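Local coordinates for nitrogen regulatory PII-like protein (Bacillus subtilis subsp. subtilis, PDB 4R25) that is required for full induction of the nrgAB operon under ammonium limitation, as a PII-family regulator of nitrogen metabolism that probably binds ATP, at residues A[13-16]-A[17-20]; A[71-74]-A[75-78]. All coordinates share one frame; numbering follows the deposited sequence.

Contact 1 of 2, residues A[13-16]-A[17-20]; sequences ANFE and KLKQ
The contact of 13-16 with 17-20 is a local i to i+4 pairing of side chains on the first turns of helix 15-25, at the surface of the PII domain. Lys-19 reaches back over the ring of Phe-15. Its CE stands 3.3 Å above the ring plane and over the centre, a CH-pi contact. NZ goes on past the centre and makes a cation-pi contact over the same face, 4.3 Å from the centroid. CG of Phe-15 is anti to the backbone N (chi1 -164°), while the Lys-19 chain is extended beyond CG, and this brings methylene and ammonium groups over one face. At the ring edge, near its plane, lies CD1 of Leu-18. In the PII fold this helix packs on the antiparallel sheet: Phe-15 also touches Leu-61 and Ile-63 and meets the ring of Phe-32 edge-to-face. With an alanine here in place of Phe-15, the Lys-19 ammonium is likely to lose its aromatic partner, and a gap to open against strand 51-67. One residue further along, Gln-20 NE2 donates to Glu-16 OE2 at 3.1 Å in a nearly straight bond. The acceptor lies close to the amide plane, and the carboxylate and amide planes are 33° apart. The Glu-16 chain bends at chi2 to present this oxygen. NE2 also bonds Ile-53 O of the second subunit, so the side-chain pair sits at a subunit boundary. Beneath these pairs run the helical bonds Lys-19 N to Phe-15 O and Gln-20 N to Glu-16 O.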
loop_
_atom_site.group_PDB
_atom_site.type_symbol
_atom_site.label_atom_id
_atom_site.label_comp_id
_atom_site.label_asym_id
_atom_site.label_seq_id
_atom_site.Cartn_x
_atom_site.Cartn_y
_atom_site.Cartn_z
ATOM N N ALA A 13 -7.229 15.533 -10.285
ATOM C CA ALA A 13 -7.187 16.002 -11.672
ATOM C C ALA A 13 -5.936 15.541 -12.439
ATOM O O ALA A 13 -4.967 15.080 -11.840
ATOM C CB ALA A 13 -7.296 17.520 -11.705
ATOM N N ASN A 14 -5.969 15.682 -13.765
ATOM C CA ASN A 14 -4.800 15.453 -14.621
ATOM C C ASN A 14 -4.441 13.989 -14.890
ATOM O O ASN A 14 -3.360 13.692 -15.411
ATOM C CB ASN A 14 -3.576 16.165 -14.049
ATOM C CG ASN A 14 -3.131 17.344 -14.894
ATOM O OD1 ASN A 14 -3.175 17.302 -16.126
ATOM N ND2 ASN A 14 -2.688 18.408 -14.227
ATOM N N PHE A 15 -5.344 13.081 -14.546
ATOM C CA PHE A 15 -5.044 11.659 -14.617
ATOM C C PHE A 15 -4.809 11.218 -16.073
ATOM O O PHE A 15 -3.898 10.439 -16.350
ATOM C CB PHE A 15 -6.178 10.863 -13.956
ATOM C CG PHE A 15 -5.820 9.439 -13.618
ATOM C CD1 PHE A 15 -4.507 9.003 -13.656
ATOM C CD2 PHE A 15 -6.811 8.528 -13.289
ATOM C CE1 PHE A 15 -4.186 7.689 -13.358
ATOM C CE2 PHE A 15 -6.498 7.208 -12.992
ATOM C CZ PHE A 15 -5.187 6.789 -13.026
ATOM N N GLU A 16 -5.609 11.740 -16.999
ATOM C CA GLU A 16 -5.517 11.352 -18.409
ATOM C C GLU A 16 -4.174 11.665 -19.077
ATOM O O GLU A 16 -3.597 10.808 -19.741
ATOM C CB GLU A 16 -6.656 11.965 -19.220
ATOM C CG GLU A 16 -6.598 11.605 -20.696
ATOM C CD GLU A 16 -6.691 10.103 -20.940
ATOM O OE1 GLU A 16 -7.470 9.426 -20.229
ATOM O OE2 GLU A 16 -5.976 9.601 -21.836
ATOM N N LYS A 17 -3.674 12.882 -18.908
ATOM C CA LYS A 17 -2.367 13.227 -19.462
ATOM C C LYS A 17 -1.301 12.293 -18.895
ATOM O O LYS A 17 -0.322 11.972 -19.577
ATOM C CB LYS A 17 -2.012 14.695 -19.180
ATOM C CG LYS A 17 -0.734 15.194 -19.884
ATOM C CD LYS A 17 -0.610 16.728 -19.830
ATOM C CE LYS A 17 0.826 17.226 -20.079
ATOM N NZ LYS A 17 1.413 16.771 -21.373
ATOM N N LEU A 18 -1.496 11.851 -17.653
ATOM C CA LEU A 18 -0.548 10.956 -17.002
ATOM C C LEU A 18 -0.516 9.602 -17.711
ATOM O O LEU A 18 0.552 9.080 -18.032
ATOM C CB LEU A 18 -0.931 10.766 -15.536
ATOM C CG LEU A 18 0.120 10.841 -14.425
ATOM C CD1 LEU A 18 -0.260 9.879 -13.312
ATOM C CD2 LEU A 18 1.527 10.539 -14.918
ATOM N N LYS A 19 -1.694 9.035 -17.934
ATOM C CA LYS A 19 -1.809 7.773 -18.648
ATOM C C LYS A 19 -1.145 7.861 -20.021
ATOM O O LYS A 19 -0.459 6.924 -20.435
ATOM C CB LYS A 19 -3.274 7.361 -18.781
ATOM C CG LYS A 19 -3.977 7.145 -17.456
ATOM C CD LYS A 19 -5.437 6.805 -17.664
ATOM C CE LYS A 19 -6.168 6.632 -16.352
ATOM N NZ LYS A 19 -7.606 6.325 -16.602
ATOM N N GLN A 20 -1.339 8.982 -20.719
ATOM C CA GLN A 20 -0.672 9.202 -22.008
ATOM C C GLN A 20 0.839 9.170 -21.863
ATOM O O GLN A 20 1.532 8.466 -22.605
ATOM C CB GLN A 20 -1.081 10.535 -22.653
ATOM C CG GLN A 20 -2.524 10.599 -23.152
ATOM C CD GLN A 20 -2.841 9.545 -24.203
ATOM O OE1 GLN A 20 -2.127 9.404 -25.201
ATOM N NE2 GLN A 20 -3.923 8.805 -23.987
#

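Contact 2 of 2, residues A[71-74]-A[75-78]; sequences PVDQ and VTET
The backbone from Val-75 to Thr-78 donates back to that of 71-74 in the i to i+4 pattern that opens helix 72-83. Pro-71 holds the N-cap position, and its carbonyl O takes the Val-75 N-H at 3.2 Å. Thr-76 N is bonded to Val-72 O at 2.8 Å, and Glu-77 N to Asp-73 O at 3.1 Å. The next carbonyl, Gln-74 O, is gripped twice by Thr-78. Thr-78 OG1 bonds Gln-74 O nearly end-on to the carbonyl, whereas Thr-78 N comes from above the carbonyl plane. The hydroxyl gets there because OG1 is anti to the carbonyl carbon and beside the backbone N (chi1 -53°). This is the familiar return of a threonine hydroxyl to the carbonyl one turn earlier, and it satisfies a buried side chain within its own helix. Thr-76 is turned otherwise, with OG1 between its N and its carbonyl carbon (chi1 70°), and makes a weak bond to Asp-73 O. Its methyl CG2 packs against Val-72 CG1 at 3.7 Å, the two side chains crossing at a slant. In the PII fold the helix lies on the four-stranded sheet. Val-72 touches Phe-4 and Val-67, and Val-75 touches Val-6, Ile-65 and Val-67. Thr-76 packs on Ile-102 of the third subunit, and Thr-78 lies against Glu-21 and Ile-25 of helix 15-25.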
loop_
_atom_site.group_PDB
_atom_site.type_symbol
_atom_site.label_atom_id
_atom_site.label_comp_id
_atom_site.label_asym_id
_atom_site.label_seq_id
_atom_site.Cartn_x
_atom_site.Cartn_y
_atom_site.Cartn_z
ATOM N N PRO A 71 12.715 2.444 -16.510
ATOM C CA PRO A 71 13.491 2.991 -15.401
ATOM C C PRO A 71 12.643 3.834 -14.467
ATOM O O PRO A 71 11.867 4.675 -14.925
ATOM C CB PRO A 71 14.523 3.877 -16.107
ATOM C CG PRO A 71 14.575 3.363 -17.508
ATOM C CD PRO A 71 13.171 2.970 -17.806
ATOM N N VAL A 72 12.805 3.614 -13.166
ATOM C CA VAL A 72 12.097 4.402 -12.168
ATOM C C VAL A 72 12.204 5.896 -12.452
ATOM O O VAL A 72 11.197 6.605 -12.454
ATOM C CB VAL A 72 12.635 4.131 -10.753
ATOM C CG1 VAL A 72 12.043 5.116 -9.768
ATOM C CG2 VAL A 72 12.306 2.730 -10.334
ATOM N N ASP A 73 13.423 6.372 -12.694
ATOM C CA ASP A 73 13.667 7.806 -12.811
ATOM C C ASP A 73 12.942 8.447 -14.001
ATOM O O ASP A 73 12.627 9.642 -13.982
ATOM C CB ASP A 73 15.171 8.089 -12.836
ATOM C CG ASP A 73 15.861 7.682 -11.543
ATOM O OD1 ASP A 73 15.164 7.459 -10.532
ATOM O OD2 ASP A 73 17.108 7.603 -11.535
ATOM N N GLN A 74 12.668 7.648 -15.028
ATOM C CA GLN A 74 11.864 8.112 -16.150
ATOM C C GLN A 74 10.389 8.158 -15.736
ATOM O O GLN A 74 9.648 9.026 -16.187
ATOM C CB GLN A 74 12.070 7.210 -17.376
ATOM C CG GLN A 74 11.852 7.901 -18.726
ATOM C CD GLN A 74 12.183 7.013 -19.930
ATOM O OE1 GLN A 74 11.631 7.192 -21.021
ATOM N NE2 GLN A 74 13.084 6.059 -19.733
ATOM N N VAL A 75 9.969 7.246 -14.854
ATOM C CA VAL A 75 8.603 7.280 -14.315
ATOM C C VAL A 75 8.383 8.477 -13.407
ATOM O O VAL A 75 7.379 9.181 -13.520
ATOM C CB VAL A 75 8.237 6.028 -13.487
ATOM C CG1 VAL A 75 6.851 6.211 -12.872
ATOM C CG2 VAL A 75 8.282 4.772 -14.338
ATOM N N THR A 76 9.315 8.700 -12.489
ATOM C CA THR A 76 9.143 9.775 -11.523
ATOM C C THR A 76 9.269 11.144 -12.175
ATOM O O THR A 76 8.536 12.065 -11.825
ATOM C CB THR A 76 10.122 9.654 -10.348
ATOM O OG1 THR A 76 11.449 9.934 -10.798
ATOM C CG2 THR A 76 10.070 8.255 -9.768
ATOM N N GLU A 77 10.182 11.274 -13.135
ATOM C CA GLU A 77 10.381 12.559 -13.806
ATOM C C GLU A 77 9.152 12.951 -14.610
ATOM O O GLU A 77 8.738 14.113 -14.614
ATOM C CB GLU A 77 11.607 12.522 -14.714
ATOM C CG GLU A 77 11.867 13.838 -15.433
ATOM C CD GLU A 77 12.292 14.951 -14.487
ATOM O OE1 GLU A 77 12.745 14.650 -13.360
ATOM O OE2 GLU A 77 12.177 16.133 -14.871
ATOM N N THR A 78 8.571 11.966 -15.286
ATOM C CA THR A 78 7.371 12.185 -16.073
ATOM C C THR A 78 6.212 12.558 -15.169
ATOM O O THR A 78 5.411 13.424 -15.500
ATOM C CB THR A 78 7.002 10.923 -16.856
ATOM O OG1 THR A 78 8.136 10.491 -17.608
ATOM C CG2 THR A 78 5.834 11.186 -17.804
#

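Contacts 1 and 2 open the two helices of the PII domain, 15-25 and 72-83, which pack on one sheet and on each other. Their centres are about 15 Å apart and they do not touch directly. Contact 1 is a surface contact, and its chemistry is that of long polar and charged side chains: a lysine on an aromatic ring and a glutamate bonded to an amide. Contact 2 is partly buried. There short side chains prevail: one threonine hydroxyl turns back to a helix carbonyl, and another makes a weak bond to one. Both helices use strand 51-67, and each contact also faces another chain, contact 1 the second subunit and contact 2 the third.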